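Conjugal transfer protein TRWB (PDB 1E9R) couples the DNA-processing and secretion machineries in bacterial conjugation, probably as a hexameric, ring-helicase-like motor that pumps DNA with energy from ATP. Local coordinates at the interface of chains A and B. Residues are numbered along the deposited sequence; one frame, centred on the assembly and turned at random. Chains: chain A/B, Conjugal transfer protein TRWB.

The interface of chains A and B. Residues chain A 347, 395, 399; chain B 20-21, 362, 413, 415.
A:Asn399 meets B:Thr21 through its carboxamide, the two side chains running at about a right angle to each other. This patch belongs to a subunit boundary of the six-membered TrwB ring, whose quaternary structure resembles that of F1-ATPase; it joins two copies of one protein without exact two-fold symmetry and hides 121 Å² in all.

Direct polar contact across the boundary is slight. The amide ND2 of A:Asn399 points at the hydroxyl OG1 of B:Thr21 at 3.4 Å, a weak hydrogen bond despite a fairly straight 158° at the hydrogen. CG of A:Asn399 lies anti to its carbonyl carbon (chi1 -72°), and the carboxamide extends from there toward chain B.

Bonds within chain A fix the rotation of that carboxamide. ND2 of A:Asn399 donates to the backbone O of A:Ala395, in helix 394-398, at 2.7 Å. On the opposite end, OD1 of A:Asn399 accepts from guanidinium NH2 of A:Arg347 at 2.8 Å. The bond is bent, and OD1 lies 36° out of the guanidinium plane. The nearby guanidinium is likely to polarise the amide carbonyl.

Water carries a second polar link. Water 1 sits 2.5 Å from OD1 of A:Asn399, a short separation, and 2.8 Å from the backbone O of B:Arg413; it also lies at the guanidinium edge of A:Arg347, in plane, although its bond to NH2 is weak. An alanine in place of A:Asn399 would probably leave this water without its chain A carbonyl partner and the guanidinium freer to turn.

Van der Waals contacts flank the polar centre. In an apolar contact, CB of A:Ala395 rests against CA of B:Gly20 at 3.7 Å. At the other flank, A:Arg347, its chain bent at chi2 and chi3, brings its guanidinium nitrogen NH2 to 3.6 Å from the branch methyl CG2 of B:Ile415.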
# COMPACT_ATOMS: atom_id res chain seq x y z
N ARG A 347 -11.59 -3.53 25.12
CA ARG A 347 -11.19 -2.13 25.15
C ARG A 347 -9.78 -1.95 24.59
O ARG A 347 -9.29 -0.83 24.43
CB ARG A 347 -11.31 -1.54 26.56
CG ARG A 347 -10.38 -2.09 27.60
CD ARG A 347 -11.09 -2.06 28.97
NE ARG A 347 -11.68 -0.75 29.28
CZ ARG A 347 -12.77 -0.57 30.03
NH1 ARG A 347 -13.41 -1.62 30.53
NH2 ARG A 347 -13.21 0.65 30.27
N ALA A 395 -17.23 3.75 22.97
CA ALA A 395 -16.92 3.55 24.38
C ALA A 395 -18.00 2.74 25.10
O ALA A 395 -17.71 2.03 26.05
CB ALA A 395 -16.74 4.89 25.07
N ASN A 399 -17.32 -0.94 27.04
CA ASN A 399 -17.70 -1.13 28.44
C ASN A 399 -18.90 -2.05 28.59
O ASN A 399 -19.45 -2.21 29.68
CB ASN A 399 -18.01 0.23 29.08
CG ASN A 399 -16.77 1.06 29.31
OD1 ASN A 399 -15.98 0.78 30.21
ND2 ASN A 399 -16.57 2.08 28.49
N GLY B 20 -20.49 6.08 27.97
CA GLY B 20 -19.07 5.95 27.68
C GLY B 20 -18.22 5.41 28.82
O GLY B 20 -18.68 4.61 29.65
N THR B 21 -16.97 5.85 28.86
CA THR B 21 -16.02 5.42 29.88
C THR B 21 -16.15 6.21 31.18
O THR B 21 -16.17 7.44 31.18
CB THR B 21 -14.56 5.56 29.37
OG1 THR B 21 -14.33 4.61 28.32
CG2 THR B 21 -13.56 5.32 30.50
N GLU B 362 -13.93 7.70 25.24
CA GLU B 362 -14.60 8.98 25.51
C GLU B 362 -15.84 8.75 26.37
O GLU B 362 -16.29 7.62 26.57
CB GLU B 362 -15.10 9.65 24.23
CG GLU B 362 -14.14 9.77 23.08
CD GLU B 362 -14.69 10.69 21.99
OE1 GLU B 362 -15.87 10.52 21.60
OE2 GLU B 362 -13.93 11.57 21.53
N ARG B 413 -16.59 -1.95 33.84
CA ARG B 413 -15.88 -1.44 35.01
C ARG B 413 -15.31 -0.07 34.68
O ARG B 413 -14.83 0.16 33.58
CB ARG B 413 -14.68 -2.32 35.35
CG ARG B 413 -14.94 -3.79 35.30
CD ARG B 413 -15.56 -4.29 36.57
NE ARG B 413 -15.64 -5.74 36.55
CZ ARG B 413 -16.06 -6.47 37.58
NH1 ARG B 413 -16.44 -5.88 38.71
NH2 ARG B 413 -16.08 -7.80 37.47
N ILE B 415 -12.57 3.01 34.84
CA ILE B 415 -11.11 2.96 34.84
C ILE B 415 -10.63 3.86 35.98
O ILE B 415 -11.37 4.73 36.45
CB ILE B 415 -10.50 3.46 33.52
CG1 ILE B 415 -10.81 4.95 33.35
CG2 ILE B 415 -11.04 2.65 32.35
CD1 ILE B 415 -10.17 5.59 32.13
O HOH W 1 -15.64 2.39 32.06